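Local coordinates for N-acetyltransferase domain-containing protein (Deinococcus radiodurans, PDB 3S6F) that binds coenzyme A and calcium and, as a member of the GNAT family, probably acts as an N-acetyltransferase, at residues 9-19 and 50-61. Numbering follows the deposited sequence.
Sequences DIQFQTTLEGV and FVLARTPDGQVI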
loop_
_atom_site.group_PDB
_atom_site.type_symbol
_atom_site.label_atom_id
_atom_site.label_comp_id
_atom_site.label_asym_id
_atom_site.label_seq_id
_atom_site.Cartn_x
_atom_site.Cartn_y
_atom_site.Cartn_z
ATOM N N ASP A 9 -7.298 29.627 8.422
ATOM C CA ASP A 9 -6.486 29.949 7.215
ATOM C C ASP A 9 -5.460 28.796 6.939
ATOM O O ASP A 9 -4.242 28.982 6.706
ATOM C CB ASP A 9 -5.760 31.297 7.328
ATOM C CG ASP A 9 -6.337 32.193 8.398
ATOM O OD1 ASP A 9 -7.305 32.888 8.071
ATOM O OD2 ASP A 9 -5.809 32.193 9.545
ATOM N N ILE A 10 -5.942 27.583 7.057
ATOM C CA ILE A 10 -5.235 26.440 6.456
ATOM C C ILE A 10 -5.922 26.159 5.163
ATOM O O ILE A 10 -7.169 26.096 5.096
ATOM C CB ILE A 10 -5.281 25.213 7.373
ATOM C CG1 ILE A 10 -4.496 25.477 8.669
ATOM C CG2 ILE A 10 -4.745 23.973 6.644
ATOM C CD1 ILE A 10 -3.067 26.006 8.443
ATOM N N GLN A 11 -5.112 25.988 4.129
ATOM C CA GLN A 11 -5.564 25.589 2.823
ATOM C C GLN A 11 -5.034 24.222 2.463
ATOM O O GLN A 11 -3.949 23.845 2.881
ATOM C CB GLN A 11 -5.114 26.622 1.806
ATOM C CG GLN A 11 -5.834 27.998 2.042
ATOM C CD GLN A 11 -5.774 28.888 0.823
ATOM O OE1 GLN A 11 -4.845 29.687 0.677
ATOM N NE2 GLN A 11 -6.726 28.714 -0.086
ATOM N N PHE A 12 -5.775 23.511 1.632
ATOM C CA PHE A 12 -5.415 22.150 1.230
ATOM C C PHE A 12 -5.184 22.096 -0.259
ATOM O O PHE A 12 -5.862 22.788 -1.044
ATOM C CB PHE A 12 -6.547 21.185 1.591
ATOM C CG PHE A 12 -6.823 21.121 3.041
ATOM C CD1 PHE A 12 -7.726 21.984 3.638
ATOM C CD2 PHE A 12 -6.210 20.165 3.841
ATOM C CE1 PHE A 12 -7.993 21.927 4.966
ATOM C CE2 PHE A 12 -6.465 20.099 5.180
ATOM C CZ PHE A 12 -7.360 20.988 5.769
ATOM N N GLN A 13 -4.256 21.235 -0.678
ATOM C CA GLN A 13 -4.032 20.983 -2.082
ATOM C C GLN A 13 -3.545 19.555 -2.281
ATOM O O GLN A 13 -3.031 18.930 -1.357
ATOM C CB GLN A 13 -3.102 22.007 -2.739
ATOM C CG GLN A 13 -1.692 21.961 -2.273
ATOM C CD GLN A 13 -0.900 23.070 -2.879
ATOM O OE1 GLN A 13 -1.074 24.231 -2.497
ATOM N NE2 GLN A 13 -0.048 22.745 -3.822
ATOM N N THR A 14 -3.691 19.084 -3.516
ATOM C CA THR A 14 -3.385 17.720 -3.889
ATOM C C THR A 14 -2.372 17.642 -5.026
ATOM O O THR A 14 -2.231 16.608 -5.679
ATOM C CB THR A 14 -4.681 16.977 -4.264
ATOM O OG1 THR A 14 -5.275 17.647 -5.382
ATOM C CG2 THR A 14 -5.661 16.938 -3.107
ATOM N N THR A 15 -1.646 18.740 -5.251
ATOM C CA THR A 15 -0.556 18.797 -6.202
ATOM C C THR A 15 0.650 19.432 -5.514
ATOM O O THR A 15 0.534 20.009 -4.436
ATOM C CB THR A 15 -0.870 19.638 -7.436
ATOM O OG1 THR A 15 -0.700 21.013 -7.118
ATOM C CG2 THR A 15 -2.233 19.307 -8.033
ATOM N N LEU A 16 1.802 19.353 -6.164
ATOM C CA LEU A 16 3.006 20.022 -5.730
ATOM C C LEU A 16 3.172 21.402 -6.368
ATOM O O LEU A 16 4.203 22.030 -6.219
ATOM C CB LEU A 16 4.231 19.143 -5.993
ATOM C CG LEU A 16 4.343 17.915 -5.090
ATOM C CD1 LEU A 16 5.298 16.894 -5.699
ATOM C CD2 LEU A 16 4.807 18.350 -3.693
ATOM N N GLU A 17 2.166 21.906 -7.101
ATOM C CA GLU A 17 2.284 23.245 -7.695
ATOM C C GLU A 17 2.423 24.267 -6.580
ATOM O O GLU A 17 1.616 24.319 -5.674
ATOM C CB GLU A 17 1.087 23.549 -8.602
ATOM C CG GLU A 17 1.029 22.633 -9.805
ATOM C CD GLU A 17 -0.009 23.070 -10.825
ATOM O OE1 GLU A 17 -1.096 23.494 -10.390
ATOM O OE2 GLU A 17 0.228 23.054 -12.055
ATOM N N GLY A 18 3.471 25.072 -6.651
ATOM C CA GLY A 18 3.683 26.087 -5.637
ATOM C C GLY A 18 4.301 25.589 -4.350
ATOM O O GLY A 18 4.387 26.348 -3.378
ATOM N N VAL A 19 4.749 24.332 -4.312
ATOM C CA VAL A 19 5.380 23.755 -3.121
ATOM C C VAL A 19 6.832 23.449 -3.420
ATOM O O VAL A 19 7.141 22.694 -4.355
ATOM C CB VAL A 19 4.688 22.446 -2.726
ATOM C CG1 VAL A 19 5.361 21.800 -1.486
ATOM C CG2 VAL A 19 3.203 22.662 -2.482
ATOM N N PHE A 50 -2.068 12.470 -2.820
ATOM C CA PHE A 50 -1.659 13.017 -1.526
ATOM C C PHE A 50 -2.476 14.252 -1.231
ATOM O O PHE A 50 -3.097 14.821 -2.139
ATOM C CB PHE A 50 -0.142 13.318 -1.478
ATOM C CG PHE A 50 0.279 14.332 -2.479
ATOM C CD1 PHE A 50 0.205 15.695 -2.213
ATOM C CD2 PHE A 50 0.750 13.940 -3.723
ATOM C CE1 PHE A 50 0.590 16.629 -3.151
ATOM C CE2 PHE A 50 1.130 14.887 -4.656
ATOM C CZ PHE A 50 1.048 16.229 -4.363
ATOM N N VAL A 51 -2.459 14.669 0.039
ATOM C CA VAL A 51 -3.087 15.919 0.455
ATOM C C VAL A 51 -2.113 16.679 1.350
ATOM O O VAL A 51 -1.521 16.070 2.234
ATOM C CB VAL A 51 -4.434 15.722 1.188
ATOM C CG1 VAL A 51 -5.147 17.064 1.410
ATOM C CG2 VAL A 51 -5.358 14.756 0.431
ATOM N N LEU A 52 -1.938 17.959 1.085
ATOM C CA LEU A 52 -1.142 18.876 1.879
ATOM C C LEU A 52 -2.025 19.910 2.547
ATOM O O LEU A 52 -2.945 20.424 1.918
ATOM C CB LEU A 52 -0.140 19.641 0.976
ATOM C CG LEU A 52 0.696 18.800 0.018
ATOM C CD1 LEU A 52 1.647 19.671 -0.796
ATOM C CD2 LEU A 52 1.482 17.708 0.769
ATOM N N ALA A 53 -1.673 20.253 3.781
ATOM C CA ALA A 53 -2.271 21.347 4.543
ATOM C C ALA A 53 -1.209 22.417 4.707
ATOM O O ALA A 53 -0.112 22.110 5.161
ATOM C CB ALA A 53 -2.735 20.848 5.906
ATOM N N ARG A 54 -1.524 23.641 4.277
ATOM C CA ARG A 54 -0.554 24.734 4.203
ATOM C C ARG A 54 -1.068 25.965 4.944
ATOM O O ARG A 54 -2.241 26.307 4.857
ATOM C CB ARG A 54 -0.285 25.122 2.741
ATOM C CG ARG A 54 0.207 23.941 1.907
ATOM C CD ARG A 54 0.498 24.334 0.468
ATOM N NE ARG A 54 1.703 25.122 0.337
ATOM C CZ ARG A 54 2.117 25.689 -0.776
ATOM N NH1 ARG A 54 1.370 25.687 -1.855
ATOM N NH2 ARG A 54 3.276 26.294 -0.785
ATOM N N THR A 55 -0.154 26.649 5.603
ATOM C CA THR A 55 -0.428 27.988 6.133
ATOM C C THR A 55 -0.320 29.006 4.976
ATOM O O THR A 55 0.170 28.701 3.898
ATOM C CB THR A 55 0.527 28.318 7.296
ATOM O OG1 THR A 55 1.863 27.982 6.917
ATOM C CG2 THR A 55 0.152 27.569 8.530
ATOM N N PRO A 56 -0.765 30.265 5.225
ATOM C CA PRO A 56 -0.778 31.250 4.165
ATOM C C PRO A 56 0.583 31.548 3.544
ATOM O O PRO A 56 0.638 31.869 2.346
ATOM C CB PRO A 56 -1.416 32.486 4.830
ATOM C CG PRO A 56 -2.256 31.945 5.911
ATOM C CD PRO A 56 -1.554 30.691 6.391
ATOM N N ASP A 57 1.658 31.416 4.314
ATOM C CA ASP A 57 2.992 31.617 3.798
ATOM C C ASP A 57 3.508 30.467 2.923
ATOM O O ASP A 57 4.601 30.562 2.371
ATOM C CB ASP A 57 4.009 31.905 4.914
ATOM C CG ASP A 57 4.226 30.728 5.876
ATOM O OD1 ASP A 57 3.599 29.637 5.687
ATOM O OD2 ASP A 57 5.070 30.880 6.801
ATOM N N GLY A 58 2.724 29.391 2.779
ATOM C CA GLY A 58 3.070 28.283 1.938
ATOM C C GLY A 58 3.743 27.128 2.647
ATOM O O GLY A 58 3.916 26.072 2.028
ATOM N N GLN A 59 4.109 27.278 3.930
ATOM C CA GLN A 59 4.643 26.138 4.661
ATOM C C GLN A 59 3.622 25.026 4.709
ATOM O O GLN A 59 2.458 25.256 5.010
ATOM C CB GLN A 59 4.989 26.527 6.092
ATOM C CG GLN A 59 5.435 25.391 7.054
ATOM C CD GLN A 59 6.757 24.737 6.704
ATOM O OE1 GLN A 59 7.740 25.452 6.398
ATOM N NE2 GLN A 59 6.821 23.363 6.777
ATOM N N VAL A 60 4.077 23.796 4.478
ATOM C CA VAL A 60 3.254 22.616 4.644
ATOM C C VAL A 60 3.308 22.200 6.119
ATOM O O VAL A 60 4.389 21.923 6.644
ATOM C CB VAL A 60 3.707 21.463 3.727
ATOM C CG1 VAL A 60 2.831 20.208 3.967
ATOM C CG2 VAL A 60 3.638 21.910 2.239
ATOM N N ILE A 61 2.180 22.159 6.812
ATOM C CA ILE A 61 2.199 21.776 8.212
ATOM C C ILE A 61 1.518 20.432 8.475
ATOM O O ILE A 61 1.579 19.924 9.583
ATOM C CB ILE A 61 1.726 22.900 9.176
ATOM C CG1 ILE A 61 0.297 23.327 8.853
ATOM C CG2 ILE A 61 2.685 24.113 9.145
ATOM C CD1 ILE A 61 -0.812 22.315 9.176
HETATM O O HOH W 1 -3.228 28.943 3.985
HETATM O O HOH W 2 -2.729 13.885 -5.438
#
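Gln13 CG sits between its backbone N and carbonyl carbon (chi1 68°), and the chain, extended beyond, carries the amide across to Arg54, whose bend at chi3 (73°) turns NH1 to Gln13 OE1 and NE and NH2 to Gly58 O; the two side chains cross obliquely. Arg54 NH1 donates to Gln13 OE1 at 2.9 Å; the oxygen lies in the guanidinium plane, but the nitrogen stands above the amide plane. Gln13 NE2 is engaged too, donating to Thr15 O and Glu17 O, which fixes the amide's rotation. Arg54 NE and NH2 grip Gly58 O side-on, in the turn of its own hairpin, and NH2 also reaches Gly18 O at 2.8 Å. Val19 CG2 lies 3.6 Å above the guanidinium centre. Were Arg54 replaced by an alanine, Gln13 OE1, Gly18 O and Gly58 O would probably lose these donors, and with them the guanidinium bridge between Gly18 and Gly58. Beneath these side chains, strand 11-13 runs antiparallel to strand 50-54 at one edge of this chain's mixed GNAT-type sheet. Gln11–Arg54 and Gln13–Leu52 are hydrogen-bonded pairs, with Leu52 N to Gln13 O at 2.8 Å and nearly straight (172°); Phe12–Ala53 is the non-hydrogen-bonded pair between them. On the face that carries Phe12 and Ala53, Phe12 CE2 packs 3.9 Å from Ala53 CB, and helix 90-102 adds a cation-pi partner, Arg97. Farther along, Leu16 CG touches Phe50 CZ at 3.8 Å, while water 2 links Thr14 O to Phe50 N.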